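Local atomic coordinates of NADH oxidoreductase (Mesorhizobium loti, PDB entry 3PI7), a protein that probably binds NADPH and acts as an oxidoreductase of the quinone reductase type, with a GroES-like domain and a Rossmann domain. Residues Ser9-Leu14 and Gly40-Pro45; Arg81-Glu86 and Gly118-Tyr123. One frame throughout, in Å; residues are numbered along the deposited sequence.

Contact 1 (Ser9-Leu14 and Gly40-Pro45); sequences SEMKAL and GRIAVP
Glu-10 to Ala-13 pair with Gly-40 to Ala-43 as two antiparallel strands, their axes 4.5 Å apart at the closest approach and their N-to-C directions at 137°. Met-11 with Ile-42 and Ala-13 with Gly-40 are the hydrogen-bonded pairs. Each pair has two N-H to O bonds, and Met-11 N to Ile-42 O is 2.8 Å. At the non-hydrogen-bonded pairs the CA-H groups point at carbonyls, as Arg-41 CA does at Met-11 O. Beyond the last pair, Val-44 N still donates to Ser-9 O at 2.9 Å.

The selenomethionine at Met-11 has CG between the backbone N and the carbonyl carbon (chi1 62°), which sets CG against Ile-42 O and Val-44 CG2. The chain then runs extended to CE. That methyl meets Ile-42 CD1 at 3.6 Å and Pro-45 CD at 3.7 Å. Val-44 CG2 lies against Met-11 CB, also at 3.7 Å. Ala-13 is on the same face, and its CB is a looser neighbour of Ile-42 CG1. Strands 10-16 and 37-43 make a two-stranded antiparallel sheet, joined by a long connection. The face bearing Met-11 and Ala-13 packs on the loop and strand around Ala-121 and Tyr-123, in the GroES-like part of the fold.

Lys-12 and Arg-41 lie on the other face. Arg-41 NE gives a salt bridge to Glu-10 OE2 at 2.8 Å. The oxygen is in the guanidinium plane and accepts on its anti lone pair. The two side chains cross at about a right angle, with their flat ends turned 47° apart. Arg-41 NH1 comes within 4.0 Å of Lys-12 CB. Lys-12 NZ leads away from Arg-41 to a salt bridge with the Pro-349 carboxylate.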
loop_
_atom_site.group_PDB
_atom_site.type_symbol
_atom_site.label_atom_id
_atom_site.label_comp_id
_atom_site.label_asym_id
_atom_site.label_seq_id
_atom_site.Cartn_x
_atom_site.Cartn_y
_atom_site.Cartn_z
ATOM N N SER A 9 -40.036 -17.238 23.340
ATOM C CA SER A 9 -39.119 -16.579 24.249
ATOM C C SER A 9 -37.784 -17.337 24.276
ATOM O O SER A 9 -36.822 -16.813 24.801
ATOM C CB SER A 9 -39.723 -16.437 25.639
ATOM O OG SER A 9 -40.088 -17.682 26.183
ATOM N N GLU A 10 -37.728 -18.552 23.702
ATOM C CA GLU A 10 -36.506 -19.353 23.663
ATOM C C GLU A 10 -36.231 -19.779 22.237
ATOM O O GLU A 10 -37.161 -19.970 21.455
ATOM C CB GLU A 10 -36.685 -20.567 24.591
ATOM C CG GLU A 10 -35.455 -21.414 24.826
ATOM C CD GLU A 10 -35.604 -22.358 25.999
ATOM O OE1 GLU A 10 -35.997 -21.893 27.093
ATOM O OE2 GLU A 10 -35.340 -23.568 25.821
HETATM N N MSE A 11 -34.967 -19.970 21.905
HETATM C CA MSE A 11 -34.608 -20.417 20.543
HETATM C C MSE A 11 -33.344 -21.258 20.529
HETATM O O MSE A 11 -32.541 -21.197 21.463
HETATM C CB MSE A 11 -34.382 -19.183 19.646
HETATM C CG MSE A 11 -33.198 -18.293 20.143
HETATM SE SE MSE A 11 -32.823 -16.910 18.921
HETATM C CE MSE A 11 -31.221 -16.301 19.684
ATOM N N LYS A 12 -33.163 -22.046 19.471
ATOM C CA LYS A 12 -31.916 -22.761 19.293
ATOM C C LYS A 12 -30.990 -21.859 18.482
ATOM O O LYS A 12 -31.460 -21.047 17.681
ATOM C CB LYS A 12 -32.075 -24.156 18.663
ATOM C CG LYS A 12 -32.769 -24.263 17.322
ATOM C CD LYS A 12 -32.825 -25.735 16.898
ATOM C CE LYS A 12 -33.134 -25.962 15.434
ATOM N NZ LYS A 12 -34.519 -25.577 15.072
ATOM N N ALA A 13 -29.677 -21.971 18.724
ATOM C CA ALA A 13 -28.684 -21.139 18.068
ATOM C C ALA A 13 -27.322 -21.779 18.160
ATOM O O ALA A 13 -27.153 -22.697 18.970
ATOM C CB ALA A 13 -28.656 -19.755 18.722
ATOM N N LEU A 14 -26.363 -21.321 17.323
ATOM C CA LEU A 14 -24.950 -21.770 17.346
ATOM C C LEU A 14 -24.189 -20.667 18.029
ATOM O O LEU A 14 -23.993 -19.591 17.442
ATOM C CB LEU A 14 -24.418 -22.053 15.928
ATOM C CG LEU A 14 -25.243 -23.024 15.091
ATOM C CD1 LEU A 14 -24.601 -23.225 13.744
ATOM C CD2 LEU A 14 -25.434 -24.387 15.821
ATOM N N GLY A 40 -27.001 -24.414 21.391
ATOM C CA GLY A 40 -27.663 -24.182 22.668
ATOM C C GLY A 40 -29.047 -23.623 22.494
ATOM O O GLY A 40 -29.458 -23.295 21.386
ATOM N N ARG A 41 -29.784 -23.567 23.587
ATOM C CA ARG A 41 -31.115 -22.973 23.631
ATOM C C ARG A 41 -30.952 -21.746 24.493
ATOM O O ARG A 41 -30.456 -21.862 25.609
ATOM C CB ARG A 41 -32.163 -23.955 24.208
ATOM C CG ARG A 41 -32.519 -25.107 23.274
ATOM C CD ARG A 41 -33.853 -25.764 23.625
ATOM N NE ARG A 41 -35.001 -24.882 23.334
ATOM C CZ ARG A 41 -35.549 -24.730 22.131
ATOM N NH1 ARG A 41 -35.063 -25.387 21.083
ATOM N NH2 ARG A 41 -36.564 -23.897 21.959
ATOM N N ILE A 42 -31.284 -20.572 23.965
ATOM C CA ILE A 42 -31.109 -19.319 24.686
ATOM C C ILE A 42 -32.338 -18.446 24.508
ATOM O O ILE A 42 -33.138 -18.687 23.620
ATOM C CB ILE A 42 -29.819 -18.563 24.211
ATOM C CG1 ILE A 42 -29.856 -18.206 22.716
ATOM C CG2 ILE A 42 -28.529 -19.336 24.565
ATOM C CD1 ILE A 42 -28.915 -16.993 22.385
ATOM N N ALA A 43 -32.453 -17.408 25.325
ATOM C CA ALA A 43 -33.545 -16.465 25.211
ATOM C C ALA A 43 -33.483 -15.718 23.890
ATOM O O ALA A 43 -32.403 -15.393 23.379
ATOM C CB ALA A 43 -33.491 -15.471 26.370
ATOM N N VAL A 44 -34.664 -15.486 23.307
ATOM C CA VAL A 44 -34.771 -14.712 22.091
ATOM C C VAL A 44 -34.471 -13.247 22.470
ATOM O O VAL A 44 -35.047 -12.726 23.422
ATOM C CB VAL A 44 -36.154 -14.892 21.409
ATOM C CG1 VAL A 44 -36.345 -13.906 20.252
ATOM C CG2 VAL A 44 -36.329 -16.334 20.924
ATOM N N PRO A 45 -33.537 -12.578 21.761
ATOM C CA PRO A 45 -33.241 -11.185 22.096
ATOM C C PRO A 45 -34.362 -10.225 21.713
ATOM O O PRO A 45 -35.233 -10.554 20.906
ATOM C CB PRO A 45 -31.975 -10.901 21.285
ATOM C CG PRO A 45 -32.170 -11.768 20.025
ATOM C CD PRO A 45 -32.745 -13.042 20.598
#

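Contact 2 (Arg81-Glu86 and Gly118-Tyr123); sequences RPAGFE and GSWAEY
The Trp-120 indole receives the backbone of Ala-83 and Gly-84 over one face. Both segments are loops of the GroES-like domain, leading into strands 86-94 and 123-127. Gly-84 CA sits 3.5 Å from the centroid of the five-membered ring of Trp-120, close to its normal, a CH-pi contact. Ala-83 C lies over the same face, offset toward the rim, and Ala-83 CB touches Trp-120 CE3 at 3.9 Å. The indole nitrogen NE1 is hydrogen-bonded to Ser-60 O. Trp-120 is also the centre of an inverse gamma turn.

Backbone hydrogen bonds join the loops. Trp-120 N donates to Ala-83 O, Ser-119 N to Gly-84 O, and Gly-118 N to Pro-82 O. The backbone angles of Gly-84 (phi 109°, psi 119°) suit a glycine, and Ser-119 OG and Trp-120 CD1 crowd its CA. Gly-118 CA lies 3.3 Å from Ala-83 O, a CA-H...O contact. Pro-82 CB meets Ala-121 CB at 3.8 Å. Ser-119 OG, between its backbone N and carbonyl carbon (chi1 61°), donates to Glu-86 O at 2.9 Å from above the carbonyl plane.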
loop_
_atom_site.group_PDB
_atom_site.type_symbol
_atom_site.label_atom_id
_atom_site.label_comp_id
_atom_site.label_asym_id
_atom_site.label_seq_id
_atom_site.Cartn_x
_atom_site.Cartn_y
_atom_site.Cartn_z
ATOM N N ARG A 81 -23.084 -15.517 22.219
ATOM C CA ARG A 81 -24.010 -15.006 21.226
ATOM C C ARG A 81 -23.973 -15.875 20.002
ATOM O O ARG A 81 -22.919 -16.411 19.671
ATOM C CB ARG A 81 -23.673 -13.548 20.820
ATOM C CG ARG A 81 -23.678 -12.606 21.980
ATOM C CD ARG A 81 -25.044 -12.469 22.631
ATOM N NE ARG A 81 -24.922 -11.526 23.742
ATOM C CZ ARG A 81 -24.987 -10.201 23.589
ATOM N NH1 ARG A 81 -25.217 -9.675 22.392
ATOM N NH2 ARG A 81 -24.766 -9.395 24.620
ATOM N N PRO A 82 -25.088 -15.958 19.282
ATOM C CA PRO A 82 -25.080 -16.665 18.001
ATOM C C PRO A 82 -24.207 -15.927 17.003
ATOM O O PRO A 82 -24.213 -14.678 16.927
ATOM C CB PRO A 82 -26.552 -16.561 17.540
ATOM C CG PRO A 82 -27.332 -16.333 18.795
ATOM C CD PRO A 82 -26.434 -15.414 19.568
ATOM N N ALA A 83 -23.421 -16.690 16.269
ATOM C CA ALA A 83 -22.587 -16.181 15.175
ATOM C C ALA A 83 -23.465 -16.098 13.886
ATOM O O ALA A 83 -24.641 -16.431 13.937
ATOM C CB ALA A 83 -21.403 -17.123 14.977
ATOM N N GLY A 84 -22.874 -15.666 12.769
ATOM C CA GLY A 84 -23.557 -15.586 11.487
ATOM C C GLY A 84 -23.810 -14.153 11.103
ATOM O O GLY A 84 -24.502 -13.408 11.811
ATOM N N PHE A 85 -23.250 -13.752 9.990
ATOM C CA PHE A 85 -23.375 -12.353 9.600
ATOM C C PHE A 85 -24.560 -12.069 8.707
ATOM O O PHE A 85 -24.969 -10.914 8.666
ATOM C CB PHE A 85 -22.101 -11.875 8.900
ATOM C CG PHE A 85 -20.947 -11.630 9.844
ATOM C CD1 PHE A 85 -21.106 -10.834 10.974
ATOM C CD2 PHE A 85 -19.689 -12.163 9.581
ATOM C CE1 PHE A 85 -20.046 -10.646 11.868
ATOM C CE2 PHE A 85 -18.617 -11.926 10.444
ATOM C CZ PHE A 85 -18.808 -11.184 11.591
ATOM N N GLU A 86 -25.048 -13.027 7.917
ATOM C CA GLU A 86 -26.151 -12.718 7.021
ATOM C C GLU A 86 -27.150 -13.853 6.864
ATOM O O GLU A 86 -26.842 -15.017 7.078
ATOM C CB GLU A 86 -25.674 -12.262 5.611
ATOM C CG GLU A 86 -25.257 -13.335 4.626
ATOM C CD GLU A 86 -24.801 -12.916 3.232
ATOM O OE1 GLU A 86 -25.360 -11.959 2.634
ATOM O OE2 GLU A 86 -23.889 -13.598 2.719
ATOM N N GLY A 118 -26.423 -13.026 15.908
ATOM C CA GLY A 118 -26.158 -13.548 14.577
ATOM C C GLY A 118 -27.244 -14.319 13.893
ATOM O O GLY A 118 -28.207 -14.764 14.517
ATOM N N SER A 119 -27.011 -14.595 12.608
ATOM C CA SER A 119 -28.007 -15.307 11.819
ATOM C C SER A 119 -28.038 -16.832 12.053
ATOM O O SER A 119 -28.922 -17.471 11.511
ATOM C CB SER A 119 -27.760 -15.042 10.341
ATOM O OG SER A 119 -26.483 -15.510 9.954
ATOM N N TRP A 120 -27.072 -17.423 12.764
ATOM C CA TRP A 120 -27.024 -18.891 12.980
ATOM C C TRP A 120 -27.842 -19.211 14.239
ATOM O O TRP A 120 -27.340 -19.674 15.271
ATOM C CB TRP A 120 -25.582 -19.407 13.065
ATOM C CG TRP A 120 -24.782 -19.181 11.819
ATOM C CD1 TRP A 120 -25.214 -18.655 10.634
ATOM C CD2 TRP A 120 -23.398 -19.449 11.655
ATOM N NE1 TRP A 120 -24.177 -18.572 9.748
ATOM C CE2 TRP A 120 -23.049 -19.066 10.339
ATOM C CE3 TRP A 120 -22.414 -19.980 12.491
ATOM C CZ2 TRP A 120 -21.758 -19.209 9.840
ATOM C CZ3 TRP A 120 -21.126 -20.130 11.986
ATOM C CH2 TRP A 120 -20.804 -19.703 10.696
ATOM N N ALA A 121 -29.134 -18.891 14.123
ATOM C CA ALA A 121 -30.094 -18.875 15.194
ATOM C C ALA A 121 -31.468 -18.824 14.619
ATOM O O ALA A 121 -31.632 -18.420 13.471
ATOM C CB ALA A 121 -29.854 -17.623 16.033
ATOM N N GLU A 122 -32.463 -19.222 15.397
ATOM C CA GLU A 122 -33.826 -19.140 14.924
ATOM C C GLU A 122 -34.278 -17.698 14.716
ATOM O O GLU A 122 -35.125 -17.454 13.860
ATOM C CB GLU A 122 -34.748 -19.875 15.887
ATOM C CG GLU A 122 -34.653 -21.367 15.623
ATOM C CD GLU A 122 -35.473 -22.267 16.522
ATOM O OE1 GLU A 122 -35.562 -21.982 17.735
ATOM O OE2 GLU A 122 -35.889 -23.343 16.040
ATOM N N TYR A 123 -33.746 -16.770 15.500
ATOM C CA TYR A 123 -34.022 -15.333 15.455
ATOM C C TYR A 123 -32.719 -14.573 15.528
ATOM O O TYR A 123 -31.878 -14.878 16.382
ATOM C CB TYR A 123 -34.950 -14.896 16.618
ATOM C CG TYR A 123 -36.286 -15.599 16.547
ATOM C CD1 TYR A 123 -36.441 -16.898 17.041
ATOM C CD2 TYR A 123 -37.358 -15.026 15.871
ATOM C CE1 TYR A 123 -37.616 -17.616 16.840
ATOM C CE2 TYR A 123 -38.548 -15.728 15.684
ATOM C CZ TYR A 123 -38.676 -17.018 16.184
ATOM O OH TYR A 123 -39.821 -17.723 15.983
#

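In the fold
Contact 1 closes along the chain before contact 2 opens, and their centres are 10 Å apart. They touch directly. Lys-12 NZ makes a salt bridge with Glu-122 OE2 at 2.8 Å, and Leu-14 N probably hydrogen-bonds to Trp-120 O at 2.8 Å. Leu-14 also shares a backbone hydrogen bond with Ala-83, which ties strand 10-16 to both loops of contact 2. Met-11 SE packs on Tyr-123 O at 3.4 Å. Contact 1 lies near the surface, its centre about 26 Å from the chain centre, while contact 2 is buried at about 16 Å. A glycerol, probably from the crystallisation liquor, is hydrogen-bonded to Pro-82 O and Gly-84 O in contact 2.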